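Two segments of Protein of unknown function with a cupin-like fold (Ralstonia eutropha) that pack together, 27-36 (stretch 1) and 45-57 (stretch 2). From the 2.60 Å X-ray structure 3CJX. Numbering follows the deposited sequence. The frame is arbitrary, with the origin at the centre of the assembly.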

ATOM      1  N   HIS A  27       6.523  -7.931  -7.761  1.00 41.01           N
ATOM      2  CA  HIS A  27       6.655  -6.763  -8.632  1.00 41.31           C
ATOM      3  C   HIS A  27       7.822  -5.893  -8.218  1.00 40.43           C
ATOM      4  O   HIS A  27       7.735  -5.112  -7.267  1.00 39.90           O
ATOM      5  CB  HIS A  27       5.379  -5.931  -8.644  1.00 42.74           C
ATOM      6  CG  HIS A  27       4.202  -6.663  -9.209  1.00 48.21           C
ATOM      7  ND1 HIS A  27       2.929  -6.565  -8.680  1.00 51.15           N
ATOM      8  CD2 HIS A  27       4.118  -7.551 -10.229  1.00 49.72           C
ATOM      9  CE1 HIS A  27       2.106  -7.327  -9.382  1.00 51.33           C
ATOM     10  NE2 HIS A  27       2.807  -7.947 -10.318  1.00 51.15           N
ATOM     11  N   GLU A  28       8.906  -6.028  -8.967  1.00 39.90           N
ATOM     12  CA  GLU A  28      10.111  -5.262  -8.740  1.00 39.57           C
ATOM     13  C   GLU A  28       9.789  -3.760  -8.720  1.00 38.77           C
ATOM     14  O   GLU A  28       9.002  -3.272  -9.531  1.00 39.62           O
ATOM     15  CB  GLU A  28      11.100  -5.585  -9.864  1.00 40.04           C
ATOM     16  CG  GLU A  28      12.560  -5.458  -9.496  1.00 45.23           C
ATOM     17  CD  GLU A  28      12.956  -6.383  -8.336  1.00 51.71           C
ATOM     18  OE1 GLU A  28      12.257  -7.407  -8.105  1.00 54.13           O
ATOM     19  OE2 GLU A  28      13.976  -6.090  -7.666  1.00 49.48           O
ATOM     20  N   GLY A  29      10.360  -3.039  -7.764  1.00 37.78           N
ATOM     21  CA  GLY A  29      10.160  -1.600  -7.668  1.00 37.62           C
ATOM     22  C   GLY A  29       9.114  -1.139  -6.672  1.00 37.55           C
ATOM     23  O   GLY A  29       9.044   0.050  -6.357  1.00 37.85           O
ATOM     24  N   THR A  30       8.293  -2.061  -6.183  1.00 37.40           N
ATOM     25  CA  THR A  30       7.310  -1.743  -5.161  1.00 37.23           C
ATOM     26  C   THR A  30       7.728  -2.400  -3.839  1.00 37.37           C
ATOM     27  O   THR A  30       7.539  -3.601  -3.641  1.00 38.47           O
ATOM     28  CB  THR A  30       5.906  -2.194  -5.572  1.00 37.36           C
ATOM     29  OG1 THR A  30       5.562  -1.580  -6.815  1.00 40.11           O
ATOM     30  CG2 THR A  30       4.899  -1.792  -4.539  1.00 33.50           C
ATOM     31  N   ASP A  31       8.325  -1.605  -2.954  1.00 37.18           N
ATOM     32  CA  ASP A  31       8.751  -2.061  -1.634  1.00 36.89           C
ATOM     33  C   ASP A  31       7.798  -1.532  -0.547  1.00 36.67           C
ATOM     34  O   ASP A  31       7.487  -0.349  -0.508  1.00 37.02           O
ATOM     35  CB  ASP A  31      10.172  -1.580  -1.393  1.00 36.95           C
ATOM     36  CG  ASP A  31      11.137  -2.107  -2.430  1.00 37.95           C
ATOM     37  OD1 ASP A  31      10.856  -3.177  -2.998  1.00 36.99           O
ATOM     38  OD2 ASP A  31      12.185  -1.473  -2.670  1.00 39.52           O
ATOM     39  N   ILE A  32       7.377  -2.399   0.364  1.00 36.58           N
ATOM     40  CA  ILE A  32       6.379  -2.051   1.377  1.00 36.13           C
ATOM     41  C   ILE A  32       6.868  -2.279   2.778  1.00 36.22           C
ATOM     42  O   ILE A  32       7.700  -3.173   3.029  1.00 35.96           O
ATOM     43  CB  ILE A  32       5.136  -3.002   1.305  1.00 36.04           C
ATOM     44  CG1 ILE A  32       4.586  -3.096  -0.083  1.00 38.54           C
ATOM     45  CG2 ILE A  32       3.988  -2.506   2.141  1.00 35.50           C
ATOM     46  CD1 ILE A  32       4.031  -1.783  -0.543  1.00 36.08           C
ATOM     47  N   PHE A  33       6.328  -1.473   3.689  1.00 36.05           N
ATOM     48  CA  PHE A  33       6.501  -1.693   5.109  1.00 35.90           C
ATOM     49  C   PHE A  33       5.076  -1.688   5.680  1.00 35.25           C
ATOM     50  O   PHE A  33       4.452  -0.640   5.743  1.00 35.75           O
ATOM     51  CB  PHE A  33       7.381  -0.637   5.777  1.00 36.31           C
ATOM     52  CG  PHE A  33       7.975  -1.102   7.077  1.00 35.39           C
ATOM     53  CD1 PHE A  33       7.152  -1.537   8.115  1.00 37.62           C
ATOM     54  CD2 PHE A  33       9.340  -1.130   7.257  1.00 36.33           C
ATOM     55  CE1 PHE A  33       7.671  -1.984   9.294  1.00 35.17           C
ATOM     56  CE2 PHE A  33       9.875  -1.565   8.439  1.00 38.03           C
ATOM     57  CZ  PHE A  33       9.033  -1.990   9.470  1.00 37.86           C
ATOM     58  N   PRO A  34       4.559  -2.857   6.095  1.00 34.99           N
ATOM     59  CA  PRO A  34       3.206  -2.853   6.608  1.00 35.38           C
ATOM     60  C   PRO A  34       3.143  -2.207   7.979  1.00 35.47           C
ATOM     61  O   PRO A  34       4.097  -2.297   8.738  1.00 35.58           O
ATOM     62  CB  PRO A  34       2.871  -4.345   6.709  1.00 35.68           C
ATOM     63  CG  PRO A  34       4.173  -4.993   6.939  1.00 35.54           C
ATOM     64  CD  PRO A  34       5.166  -4.198   6.173  1.00 34.67           C
ATOM     65  N   LEU A  35       2.035  -1.535   8.258  1.00 35.85           N
ATOM     66  CA  LEU A  35       1.795  -0.879   9.541  1.00 36.03           C
ATOM     67  C   LEU A  35       0.554  -1.477  10.225  1.00 35.14           C
ATOM     68  O   LEU A  35       0.664  -2.066  11.306  1.00 34.60           O
ATOM     69  CB  LEU A  35       1.662   0.643   9.344  1.00 35.86           C
ATOM     70  CG  LEU A  35       2.825   1.235   8.536  1.00 34.79           C
ATOM     71  CD1 LEU A  35       2.619   2.707   8.222  1.00 29.66           C
ATOM     72  CD2 LEU A  35       4.126   0.998   9.310  1.00 27.23           C
ATOM     73  N   PHE A  36      -0.600  -1.360   9.562  1.00 34.88           N
ATOM     74  CA  PHE A  36      -1.872  -1.847  10.094  1.00 35.08           C
ATOM     75  C   PHE A  36      -2.648  -2.616   9.033  1.00 35.08           C
ATOM     76  O   PHE A  36      -2.846  -2.110   7.945  1.00 33.83           O
ATOM     77  CB  PHE A  36      -2.710  -0.669  10.599  1.00 34.98           C
ATOM     78  CG  PHE A  36      -3.984  -1.078  11.261  1.00 33.30           C
ATOM     79  CD1 PHE A  36      -4.010  -1.351  12.611  1.00 34.63           C
ATOM     80  CD2 PHE A  36      -5.155  -1.199  10.534  1.00 34.02           C
ATOM     81  CE1 PHE A  36      -5.175  -1.735  13.228  1.00 36.09           C
ATOM     82  CE2 PHE A  36      -6.321  -1.590  11.143  1.00 32.87           C
ATOM     83  CZ  PHE A  36      -6.336  -1.855  12.484  1.00 34.68           C
TER
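Stretch 2, residues 45-57: VMRASFAPGLTLP

Stretch 2 lies beside stretch 1 as the neighbouring strand of an antiparallel sheet. Residues 45-50 form its strand, which begins earlier in the chain. It pairs with the strand formed by residues 30-36. The N-to-C directions of the two axes make an angle of 159°, and the axes approach to 4.6 Å. The strand ends at Phe50; Ala51 still donates one hydrogen bond to stretch 1, and Pro52 and Gly53 make no contact with it.

The register runs Thr30 with Phe50, Asp31 with Ser49, Ile32 with Ala48, Phe33 with Arg47, and Pro34 with Met46. It then shifts by one residue, and Phe36 pairs with Val45. Leu35 is the extra residue of this beta bulge.

Backbone hydrogen bonds hold the pairing. Asp31 and Ser49 satisfy each other twice: Asp31 N donates to Ser49 O at 3.1 Å, and Ser49 N donates to Asp31 O at 2.7 Å. Phe33 and Arg47 repeat the pattern, with Phe33 N to Arg47 O at 2.8 Å and Arg47 N to Phe33 O at 3.1 Å. Between these pairs, Ile32 and Ala48 form a non-hydrogen-bonded pair. Their alpha carbons still face acceptors: Ile32 CA lies 3.4 Å from Arg47 O, and Ala48 CA lies 3.4 Å from Asp31 O.

Pro34 has no amide hydrogen to donate, and its place in a non-hydrogen-bonded pair asks for no donor to stretch 2. At the bulge, Val45 O accepts from two successive amides. Phe36 N donates to it at 3.1 Å with good geometry. Leu35 N donates to it at 3.2 Å, but this bond is weak, with an angle of 134°. Val45 N donates to Phe36 O at 2.8 Å; the position of that oxygen is less certain.

At the other end, a type II turn from His27 to Thr30 leads into the strand of stretch 1. Thr30 N closes it on His27 O at 3.3 Å. Gly29 O accepts from Ala51 N at 3.0 Å and also receives a CA-H...O contact from Phe50 CA at 3.4 Å. At the backbone angles of Gly29 (phi 98°, psi -13°), a beta carbon would be jammed against Glu28 O, which by itself calls for glycine. A beta carbon here would also clash with Leu54 CD2.

Side chains alternate between the two faces. On one face, Ile32 CD1 meets Ala48 CB at 4.0 Å, and Pro34 CB meets the selenomethionine Met46 SE at 4.0 Å. Thr30 CG2 lies 3.8 Å from Phe50 CE1. After the strand, the side chains of Leu54 and Leu56 end near Thr30: its OG1 is 3.9 Å from Leu54 CD1 and 4.0 Å from Leu56 CD2. These are carbon neighbours and give the hydroxyl no polar partner.

On the opposite face, Asp31 CB and Ser49 CB are 4.2 Å apart, Phe33 CB and Arg47 CB 4.1 Å, and Phe36 CB and Val45 CB 3.9 Å. Asp31 OD1, Ser49 OG, and Arg47 NH1 and NH2 are hydrogen-bonded elsewhere in the structure. Leu35 points toward stretch 2, and its CD1 reaches Arg47 CG at 3.9 Å.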

ATOM      1  N   VAL A  45      -3.036   0.231   6.376  1.00 35.25           N
ATOM      2  CA  VAL A  45      -2.266   1.448   6.467  1.00 34.90           C
ATOM      3  C   VAL A  45      -0.836   0.997   6.201  1.00 35.01           C
ATOM      4  O   VAL A  45      -0.306   0.189   6.951  1.00 33.69           O
ATOM      5  CB  VAL A  45      -2.430   2.120   7.836  1.00 35.51           C
ATOM      6  CG1 VAL A  45      -1.640   3.445   7.885  1.00 30.84           C
ATOM      7  CG2 VAL A  45      -3.900   2.339   8.130  1.00 28.06           C
HETATM    8  N   MSE A  46      -0.233   1.481   5.116  1.00 35.37           N
HETATM    9  CA  MSE A  46       1.109   1.050   4.718  1.00 36.41           C
HETATM   10  C   MSE A  46       2.029   2.194   4.324  1.00 35.80           C
HETATM   11  O   MSE A  46       1.586   3.278   3.977  1.00 36.28           O
HETATM   12  CB  MSE A  46       1.022   0.205   3.448  1.00 37.79           C
HETATM   13  CG  MSE A  46      -0.100  -0.819   3.334  1.00 44.45           C
HETATM   14 SE   MSE A  46       0.198  -2.409   4.387  0.75 51.40          SE
HETATM   15  CE  MSE A  46      -0.702  -2.056   6.022  1.00 44.52           C
ATOM     16  N   ARG A  47       3.317   1.909   4.338  1.00 35.82           N
ATOM     17  CA  ARG A  47       4.342   2.793   3.812  1.00 35.75           C
ATOM     18  C   ARG A  47       4.827   2.079   2.574  1.00 36.09           C
ATOM     19  O   ARG A  47       5.124   0.879   2.652  1.00 36.24           O
ATOM     20  CB  ARG A  47       5.508   2.929   4.781  1.00 36.20           C
ATOM     21  CG  ARG A  47       5.366   4.021   5.776  1.00 37.09           C
ATOM     22  CD  ARG A  47       5.891   5.380   5.333  1.00 37.77           C
ATOM     23  NE  ARG A  47       7.337   5.453   5.128  1.00 39.10           N
ATOM     24  CZ  ARG A  47       7.967   5.480   3.954  1.00 39.43           C
ATOM     25  NH1 ARG A  47       7.307   5.443   2.803  1.00 42.26           N
ATOM     26  NH2 ARG A  47       9.292   5.568   3.925  1.00 43.92           N
ATOM     27  N   ALA A  48       4.875   2.781   1.437  1.00 35.95           N
ATOM     28  CA  ALA A  48       5.397   2.206   0.188  1.00 35.78           C
ATOM     29  C   ALA A  48       6.625   3.000  -0.264  1.00 36.20           C
ATOM     30  O   ALA A  48       6.731   4.194   0.005  1.00 36.27           O
ATOM     31  CB  ALA A  48       4.335   2.199  -0.901  1.00 34.21           C
ATOM     32  N   SER A  49       7.562   2.319  -0.916  1.00 36.86           N
ATOM     33  CA  SER A  49       8.773   2.938  -1.456  1.00 37.28           C
ATOM     34  C   SER A  49       8.867   2.509  -2.919  1.00 37.27           C
ATOM     35  O   SER A  49       9.126   1.350  -3.224  1.00 36.15           O
ATOM     36  CB  SER A  49      10.014   2.527  -0.672  1.00 36.48           C
ATOM     37  OG  SER A  49      11.147   3.246  -1.119  1.00 40.20           O
ATOM     38  N   PHE A  50       8.626   3.460  -3.817  1.00 38.13           N
ATOM     39  CA  PHE A  50       8.592   3.180  -5.236  1.00 37.70           C
ATOM     40  C   PHE A  50       9.832   3.595  -6.007  1.00 38.04           C
ATOM     41  O   PHE A  50      10.348   4.697  -5.834  1.00 38.95           O
ATOM     42  CB  PHE A  50       7.410   3.880  -5.851  1.00 37.25           C
ATOM     43  CG  PHE A  50       6.094   3.433  -5.314  1.00 34.46           C
ATOM     44  CD1 PHE A  50       5.477   2.309  -5.825  1.00 33.55           C
ATOM     45  CD2 PHE A  50       5.449   4.170  -4.352  1.00 35.70           C
ATOM     46  CE1 PHE A  50       4.256   1.912  -5.365  1.00 35.11           C
ATOM     47  CE2 PHE A  50       4.218   3.777  -3.874  1.00 37.44           C
ATOM     48  CZ  PHE A  50       3.620   2.644  -4.382  1.00 35.70           C
ATOM     49  N   ALA A  51      10.274   2.696  -6.878  1.00 37.13           N
ATOM     50  CA  ALA A  51      11.417   2.919  -7.721  1.00 37.05           C
ATOM     51  C   ALA A  51      10.992   3.805  -8.881  1.00 36.83           C
ATOM     52  O   ALA A  51       9.803   3.857  -9.214  1.00 36.94           O
ATOM     53  CB  ALA A  51      11.924   1.578  -8.245  1.00 36.18           C
ATOM     54  N   PRO A  52      11.950   4.517  -9.495  1.00 36.27           N
ATOM     55  CA  PRO A  52      11.619   5.323 -10.662  1.00 36.07           C
ATOM     56  C   PRO A  52      11.193   4.491 -11.864  1.00 36.11           C
ATOM     57  O   PRO A  52      11.551   3.332 -11.972  1.00 36.14           O
ATOM     58  CB  PRO A  52      12.949   6.003 -11.005  1.00 37.05           C
ATOM     59  CG  PRO A  52      13.789   5.904  -9.787  1.00 36.16           C
ATOM     60  CD  PRO A  52      13.371   4.644  -9.121  1.00 36.52           C
ATOM     61  N   GLY A  53      10.426   5.095 -12.758  1.00 36.82           N
ATOM     62  CA  GLY A  53      10.004   4.462 -13.995  1.00 36.15           C
ATOM     63  C   GLY A  53       8.917   3.404 -13.915  1.00 35.98           C
ATOM     64  O   GLY A  53       8.796   2.572 -14.814  1.00 36.01           O
ATOM     65  N   LEU A  54       8.115   3.418 -12.867  1.00 35.35           N
ATOM     66  CA  LEU A  54       7.070   2.407 -12.751  1.00 36.15           C
ATOM     67  C   LEU A  54       5.739   2.860 -13.297  1.00 36.00           C
ATOM     68  O   LEU A  54       5.392   4.028 -13.244  1.00 36.21           O
ATOM     69  CB  LEU A  54       6.845   1.980 -11.307  1.00 36.21           C
ATOM     70  CG  LEU A  54       8.019   1.314 -10.597  1.00 39.48           C
ATOM     71  CD1 LEU A  54       7.516   0.816  -9.254  1.00 35.37           C
ATOM     72  CD2 LEU A  54       8.642   0.169 -11.434  1.00 33.80           C
ATOM     73  N   THR A  55       5.026   1.895 -13.855  1.00 36.60           N
ATOM     74  CA  THR A  55       3.670   2.066 -14.338  1.00 36.37           C
ATOM     75  C   THR A  55       2.904   0.849 -13.853  1.00 36.39           C
ATOM     76  O   THR A  55       3.040  -0.233 -14.393  1.00 37.39           O
ATOM     77  CB  THR A  55       3.615   2.144 -15.844  1.00 35.82           C
ATOM     78  OG1 THR A  55       4.215   3.367 -16.244  1.00 34.59           O
ATOM     79  CG2 THR A  55       2.179   2.124 -16.325  1.00 30.25           C
ATOM     80  N   LEU A  56       2.135   1.019 -12.799  1.00 36.89           N
ATOM     81  CA  LEU A  56       1.373  -0.089 -12.241  1.00 37.39           C
ATOM     82  C   LEU A  56       0.114  -0.330 -13.055  1.00 37.44           C
ATOM     83  O   LEU A  56      -0.227   0.466 -13.930  1.00 36.00           O
ATOM     84  CB  LEU A  56       1.030   0.192 -10.779  1.00 37.77           C
ATOM     85  CG  LEU A  56       2.238   0.361  -9.866  1.00 39.22           C
ATOM     86  CD1 LEU A  56       1.748   0.798  -8.502  1.00 38.90           C
ATOM     87  CD2 LEU A  56       3.071  -0.919  -9.810  1.00 38.38           C
ATOM     88  N   PRO A  57      -0.576  -1.453 -12.791  1.00 39.09           N
ATOM     89  CA  PRO A  57      -1.792  -1.685 -13.537  1.00 38.95           C
ATOM     90  C   PRO A  57      -2.881  -0.742 -13.061  1.00 38.18           C
ATOM     91  O   PRO A  57      -2.706  -0.067 -12.056  1.00 37.97           O
ATOM     92  CB  PRO A  57      -2.140  -3.141 -13.187  1.00 39.70           C
ATOM     93  CG  PRO A  57      -0.963  -3.687 -12.484  1.00 39.08           C
ATOM     94  CD  PRO A  57      -0.315  -2.551 -11.841  1.00 39.13           C
TER